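Local coordinates for ATP-dependent DNA helicase uvsW (Enterobacteria phage T4, PDB 1RIF), which couples ATP hydrolysis to 3'-5' unwinding of duplex DNA and drives branch migration of Holliday junctions in phage T4 recombination-dependent repair, at residues 87-100 / 119-131. The protein carries 1 engineered substitution. Numbering follows the deposited sequence.
Sequences EKEELSRKDFDEWL and KDAVFEGLVNRRR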
loop_
_atom_site.group_PDB
_atom_site.type_symbol
_atom_site.label_atom_id
_atom_site.label_comp_id
_atom_site.label_asym_id
_atom_site.label_seq_id
_atom_site.Cartn_x
_atom_site.Cartn_y
_atom_site.Cartn_z
ATOM N N GLU A 87 -9.944 12.228 -3.809
ATOM C CA GLU A 87 -11.091 11.756 -3.053
ATOM C C GLU A 87 -10.709 11.082 -1.731
ATOM O O GLU A 87 -9.797 10.256 -1.673
ATOM C CB GLU A 87 -11.883 10.797 -3.920
ATOM C CG GLU A 87 -13.163 10.328 -3.311
ATOM C CD GLU A 87 -13.902 9.372 -4.218
ATOM O OE1 GLU A 87 -14.366 9.810 -5.299
ATOM O OE2 GLU A 87 -14.006 8.178 -3.848
ATOM N N LYS A 88 -11.420 11.446 -0.669
ATOM C CA LYS A 88 -11.184 10.907 0.661
ATOM C C LYS A 88 -12.403 10.105 1.117
ATOM O O LYS A 88 -13.489 10.243 0.559
ATOM C CB LYS A 88 -10.949 12.050 1.648
ATOM C CG LYS A 88 -9.894 13.051 1.237
ATOM C CD LYS A 88 -8.503 12.500 1.432
ATOM C CE LYS A 88 -7.446 13.518 1.041
ATOM N NZ LYS A 88 -6.071 13.049 1.357
ATOM N N GLU A 89 -12.219 9.260 2.127
ATOM C CA GLU A 89 -13.324 8.469 2.666
ATOM C C GLU A 89 -14.270 9.404 3.393
ATOM O O GLU A 89 -13.834 10.276 4.146
ATOM C CB GLU A 89 -12.820 7.427 3.670
ATOM C CG GLU A 89 -12.460 6.101 3.056
ATOM C CD GLU A 89 -13.665 5.364 2.538
ATOM O OE1 GLU A 89 -14.435 4.804 3.343
ATOM O OE2 GLU A 89 -13.845 5.356 1.310
ATOM N N GLU A 90 -15.565 9.240 3.168
ATOM C CA GLU A 90 -16.517 10.089 3.858
ATOM C C GLU A 90 -16.754 9.426 5.195
ATOM O O GLU A 90 -17.691 8.649 5.376
ATOM C CB GLU A 90 -17.813 10.219 3.060
ATOM C CG GLU A 90 -17.689 11.156 1.872
ATOM C CD GLU A 90 -19.004 11.341 1.149
ATOM O OE1 GLU A 90 -19.071 12.194 0.233
ATOM O OE2 GLU A 90 -19.971 10.625 1.497
ATOM N N LEU A 91 -15.861 9.726 6.123
ATOM C CA LEU A 91 -15.920 9.169 7.457
ATOM C C LEU A 91 -15.513 10.289 8.399
ATOM O O LEU A 91 -14.387 10.774 8.341
ATOM C CB LEU A 91 -14.947 7.980 7.546
ATOM C CG LEU A 91 -14.932 6.950 8.688
ATOM C CD1 LEU A 91 -14.122 7.486 9.826
ATOM C CD2 LEU A 91 -16.348 6.595 9.123
ATOM N N SER A 92 -16.447 10.728 9.235
ATOM C CA SER A 92 -16.163 11.783 10.197
ATOM C C SER A 92 -15.527 11.121 11.404
ATOM O O SER A 92 -15.739 9.936 11.645
ATOM C CB SER A 92 -17.453 12.484 10.624
ATOM O OG SER A 92 -18.314 11.601 11.326
ATOM N N ARG A 93 -14.747 11.868 12.169
ATOM C CA ARG A 93 -14.124 11.270 13.334
ATOM C C ARG A 93 -15.229 10.820 14.285
ATOM O O ARG A 93 -15.064 9.863 15.042
ATOM C CB ARG A 93 -13.189 12.268 14.024
ATOM C CG ARG A 93 -12.368 11.654 15.155
ATOM C CD ARG A 93 -11.610 10.407 14.693
ATOM N NE ARG A 93 -11.068 9.637 15.813
ATOM C CZ ARG A 93 -9.791 9.636 16.185
ATOM N NH1 ARG A 93 -8.895 10.366 15.534
ATOM N NH2 ARG A 93 -9.411 8.908 17.217
ATOM N N LYS A 94 -16.364 11.512 14.220
ATOM C CA LYS A 94 -17.513 11.200 15.064
ATOM C C LYS A 94 -18.082 9.827 14.731
ATOM O O LYS A 94 -18.350 9.018 15.624
ATOM C CB LYS A 94 -18.611 12.244 14.874
ATOM C CG LYS A 94 -19.762 12.117 15.854
ATOM C CD LYS A 94 -19.344 12.591 17.247
ATOM C CE LYS A 94 -20.492 12.513 18.268
ATOM N NZ LYS A 94 -21.660 13.406 17.967
ATOM N N ASP A 95 -18.276 9.561 13.444
ATOM C CA ASP A 95 -18.829 8.277 13.049
ATOM C C ASP A 95 -17.797 7.167 13.174
ATOM O O ASP A 95 -18.151 5.997 13.361
ATOM C CB ASP A 95 -19.398 8.345 11.632
ATOM C CG ASP A 95 -20.649 9.212 11.554
ATOM O OD1 ASP A 95 -21.527 9.083 12.437
ATOM O OD2 ASP A 95 -20.760 10.021 10.611
ATOM N N PHE A 96 -16.521 7.529 13.085
ATOM C CA PHE A 96 -15.472 6.535 13.225
ATOM C C PHE A 96 -15.501 6.045 14.660
ATOM O O PHE A 96 -15.477 4.845 14.916
ATOM C CB PHE A 96 -14.094 7.133 12.937
ATOM C CG PHE A 96 -12.957 6.186 13.205
ATOM C CD1 PHE A 96 -12.831 5.007 12.482
ATOM C CD2 PHE A 96 -12.010 6.475 14.176
ATOM C CE1 PHE A 96 -11.775 4.127 12.722
ATOM C CE2 PHE A 96 -10.952 5.602 14.421
ATOM C CZ PHE A 96 -10.836 4.426 13.690
ATOM N N ASP A 97 -15.553 6.980 15.603
ATOM C CA ASP A 97 -15.574 6.600 17.004
ATOM C C ASP A 97 -16.817 5.787 17.321
ATOM O O ASP A 97 -16.752 4.843 18.112
ATOM C CB ASP A 97 -15.471 7.832 17.899
ATOM C CG ASP A 97 -14.118 8.519 17.786
ATOM O OD1 ASP A 97 -13.083 7.818 17.663
ATOM O OD2 ASP A 97 -14.091 9.765 17.834
ATOM N N GLU A 98 -17.940 6.143 16.697
ATOM C CA GLU A 98 -19.190 5.404 16.882
ATOM C C GLU A 98 -18.974 3.964 16.407
ATOM O O GLU A 98 -19.351 3.006 17.086
ATOM C CB GLU A 98 -20.308 6.043 16.061
ATOM C CG GLU A 98 -21.410 6.683 16.886
ATOM C CD GLU A 98 -22.071 7.856 16.152
ATOM O OE1 GLU A 98 -22.599 7.648 15.031
ATOM O OE2 GLU A 98 -22.056 8.988 16.699
ATOM N N TRP A 99 -18.364 3.824 15.232
ATOM C CA TRP A 99 -18.078 2.512 14.667
ATOM C C TRP A 99 -17.184 1.703 15.610
ATOM O O TRP A 99 -17.428 0.520 15.847
ATOM C CB TRP A 99 -17.390 2.667 13.314
ATOM C CG TRP A 99 -16.939 1.372 12.703
ATOM C CD1 TRP A 99 -17.720 0.421 12.117
ATOM C CD2 TRP A 99 -15.591 0.890 12.624
ATOM N NE1 TRP A 99 -16.944 -0.629 11.675
ATOM C CE2 TRP A 99 -15.633 -0.366 11.975
ATOM C CE3 TRP A 99 -14.348 1.398 13.042
ATOM C CZ2 TRP A 99 -14.479 -1.124 11.732
ATOM C CZ3 TRP A 99 -13.202 0.641 12.800
ATOM C CH2 TRP A 99 -13.278 -0.605 12.150
ATOM N N LEU A 100 -16.153 2.347 16.151
ATOM C CA LEU A 100 -15.230 1.680 17.066
ATOM C C LEU A 100 -15.891 1.197 18.351
ATOM O O LEU A 100 -15.508 0.168 18.904
ATOM C CB LEU A 100 -14.081 2.615 17.449
ATOM C CG LEU A 100 -12.892 2.805 16.504
ATOM C CD1 LEU A 100 -11.950 3.831 17.119
ATOM C CD2 LEU A 100 -12.176 1.466 16.270
ATOM N N LYS A 119 -6.069 4.250 17.219
ATOM C CA LYS A 119 -7.313 4.815 16.699
ATOM C C LYS A 119 -6.992 5.932 15.701
ATOM O O LYS A 119 -7.610 6.026 14.642
ATOM C CB LYS A 119 -8.159 5.388 17.841
ATOM C CG LYS A 119 -8.705 4.359 18.811
ATOM C CD LYS A 119 -9.584 5.025 19.862
ATOM C CE LYS A 119 -10.195 4.005 20.810
ATOM N NZ LYS A 119 -11.056 4.651 21.849
ATOM N N ASP A 120 -6.028 6.779 16.050
ATOM C CA ASP A 120 -5.617 7.872 15.178
ATOM C C ASP A 120 -5.045 7.338 13.860
ATOM O O ASP A 120 -5.420 7.796 12.780
ATOM C CB ASP A 120 -4.563 8.748 15.875
ATOM C CG ASP A 120 -5.160 9.661 16.944
ATOM O OD1 ASP A 120 -6.408 9.748 17.038
ATOM O OD2 ASP A 120 -4.377 10.301 17.685
ATOM N N ALA A 121 -4.134 6.372 13.957
ATOM C CA ALA A 121 -3.505 5.780 12.775
ATOM C C ALA A 121 -4.548 5.182 11.823
ATOM O O ALA A 121 -4.501 5.416 10.606
ATOM C CB ALA A 121 -2.505 4.709 13.198
ATOM N N VAL A 122 -5.483 4.411 12.381
ATOM C CA VAL A 122 -6.540 3.788 11.587
ATOM C C VAL A 122 -7.408 4.850 10.917
ATOM O O VAL A 122 -7.721 4.748 9.731
ATOM C CB VAL A 122 -7.443 2.878 12.463
ATOM C CG1 VAL A 122 -8.679 2.461 11.680
ATOM C CG2 VAL A 122 -6.668 1.645 12.906
ATOM N N PHE A 123 -7.791 5.872 11.678
ATOM C CA PHE A 123 -8.616 6.946 11.140
ATOM C C PHE A 123 -7.887 7.684 10.009
ATOM O O PHE A 123 -8.472 7.953 8.958
ATOM C CB PHE A 123 -8.992 7.936 12.243
ATOM C CG PHE A 123 -9.863 9.064 11.762
ATOM C CD1 PHE A 123 -11.191 8.832 11.409
ATOM C CD2 PHE A 123 -9.345 10.351 11.628
ATOM C CE1 PHE A 123 -11.987 9.854 10.928
ATOM C CE2 PHE A 123 -10.134 11.387 11.147
ATOM C CZ PHE A 123 -11.457 11.140 10.795
ATOM N N GLU A 124 -6.616 8.011 10.236
ATOM C CA GLU A 124 -5.788 8.701 9.244
ATOM C C GLU A 124 -5.710 7.910 7.941
ATOM O O GLU A 124 -5.801 8.479 6.845
ATOM C CB GLU A 124 -4.359 8.880 9.773
ATOM C CG GLU A 124 -3.978 10.296 10.139
ATOM C CD GLU A 124 -3.813 11.204 8.932
ATOM O OE1 GLU A 124 -2.950 10.924 8.071
ATOM O OE2 GLU A 124 -4.552 12.207 8.853
ATOM N N GLY A 125 -5.526 6.598 8.079
ATOM C CA GLY A 125 -5.406 5.726 6.924
ATOM C C GLY A 125 -6.675 5.597 6.121
ATOM O O GLY A 125 -6.660 5.736 4.894
ATOM N N LEU A 126 -7.780 5.337 6.814
ATOM C CA LEU A 126 -9.067 5.185 6.156
ATOM C C LEU A 126 -9.496 6.426 5.378
ATOM O O LEU A 126 -9.830 6.334 4.201
ATOM C CB LEU A 126 -10.137 4.816 7.181
ATOM C CG LEU A 126 -9.973 3.429 7.812
ATOM C CD1 LEU A 126 -11.157 3.150 8.738
ATOM C CD2 LEU A 126 -9.875 2.362 6.723
ATOM N N VAL A 127 -9.485 7.583 6.035
ATOM C CA VAL A 127 -9.881 8.833 5.389
ATOM C C VAL A 127 -9.067 9.137 4.125
ATOM O O VAL A 127 -9.622 9.451 3.065
ATOM C CB VAL A 127 -9.727 10.023 6.348
ATOM C CG1 VAL A 127 -9.993 11.318 5.609
ATOM C CG2 VAL A 127 -10.688 9.880 7.504
ATOM N N ASN A 128 -7.749 9.027 4.248
ATOM C CA ASN A 128 -6.850 9.317 3.145
ATOM C C ASN A 128 -6.592 8.163 2.179
ATOM O O ASN A 128 -5.869 8.323 1.199
ATOM C CB ASN A 128 -5.552 9.867 3.716
ATOM C CG ASN A 128 -5.778 11.134 4.505
ATOM O OD1 ASN A 128 -6.062 12.185 3.931
ATOM N ND2 ASN A 128 -5.685 11.038 5.828
ATOM N N ARG A 129 -7.192 7.008 2.458
ATOM C CA ARG A 129 -7.081 5.832 1.589
ATOM C C ARG A 129 -5.731 5.123 1.536
ATOM O O ARG A 129 -5.684 3.892 1.559
ATOM C CB ARG A 129 -7.498 6.189 0.151
ATOM C CG ARG A 129 -8.933 5.820 -0.234
ATOM C CD ARG A 129 -9.952 6.625 0.547
ATOM N NE ARG A 129 -11.344 6.328 0.185
ATOM C CZ ARG A 129 -11.957 6.738 -0.929
ATOM N NH1 ARG A 129 -11.318 7.472 -1.834
ATOM N NH2 ARG A 129 -13.231 6.443 -1.118
ATOM N N ARG A 130 -4.636 5.875 1.451
ATOM C CA ARG A 130 -3.324 5.241 1.374
ATOM C C ARG A 130 -2.237 6.050 2.065
ATOM O O ARG A 130 -2.039 7.222 1.751
ATOM C CB ARG A 130 -2.961 4.989 -0.101
ATOM C CG ARG A 130 -2.873 6.248 -0.963
ATOM C CD ARG A 130 -3.019 5.937 -2.454
ATOM N NE ARG A 130 -4.372 5.500 -2.795
ATOM C CZ ARG A 130 -5.447 6.292 -2.816
ATOM N NH1 ARG A 130 -5.344 7.584 -2.520
ATOM N NH2 ARG A 130 -6.638 5.783 -3.121
ATOM N N ARG A 131 -1.540 5.412 3.008
ATOM C CA ARG A 131 -0.469 6.052 3.768
ATOM C C ARG A 131 0.611 5.073 4.204
ATOM O O ARG A 131 0.415 3.855 4.210
ATOM C CB ARG A 131 -1.002 6.683 5.063
ATOM C CG ARG A 131 -2.094 7.698 4.917
ATOM C CD ARG A 131 -1.559 9.111 5.000
ATOM N NE ARG A 131 -1.991 9.891 3.842
ATOM C CZ ARG A 131 -2.310 11.178 3.879
ATOM N NH1 ARG A 131 -2.252 11.844 5.029
ATOM N NH2 ARG A 131 -2.686 11.799 2.766
HETATM O O HOH W 1 -8.900 7.569 -3.305
HETATM O O HOH W 2 -7.407 9.823 -2.589
HETATM O O HOH W 3 -5.914 10.452 -0.625
HETATM O O HOH W 4 -12.719 6.331 20.558
#
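F96 and F123 carry the apolar part of the contact between helix 93-100 and helix 119-128, whose axes run at 123° to each other. F96 enters as a knob among K119, V122, F123 and L126: CB of F123 lies over one face of its ring, CZ meets V122 CG1 at 3.5 Å, and the two ring planes meet obliquely, at 46°. R93 lays its CD almost over the centre of the F123 face, 3.6 Å from the centroid, a CH-pi contact; a long arginine can do this with its methylenes and still send its charge on to D120. L91 CD1 reaches the ring edge instead, 3.4 Å from F123 CE1.

Bent at chi2 (53°), R93 turns its guanidinium end-on to D120, NH1 and NH2 both holding OD1 in the guanidinium plane, with NH1 at 3.0 Å. D97 takes NE, fixing the group's rotation.

Helix 119-128 leads into strand 130-133 of the parallel sheet in the first, ATP-binding RecA-like domain of this SF2 helicase, the C-terminal one being absent from this chain; helix 141-155 packs on V122 and L126. The chain 87-92, which follows strand 79-81 of the small mixed sheet, is tied to the helix's C-terminal end, where E89 N donates to V127 O at 2.8 Å.

Buried E89 probably carries a negative charge that R129, past the helix with positive phi, offsets: NE and NH2 both donate to the anti side of E89 OE2, NH2 at 2.7 Å, the flat groups nearly coplanar. Y151 OH is hydrogen-bonded to E89 OE1. R129 NH1 and NH2 also reach E87 OE2 through weak hydrogen bonds, completing a salt-bridge network. Long K88 donates from NZ a 2.7 Å hydrogen bond to a lone pair of N128 OD1, while N128 ND2 donates to E124 O.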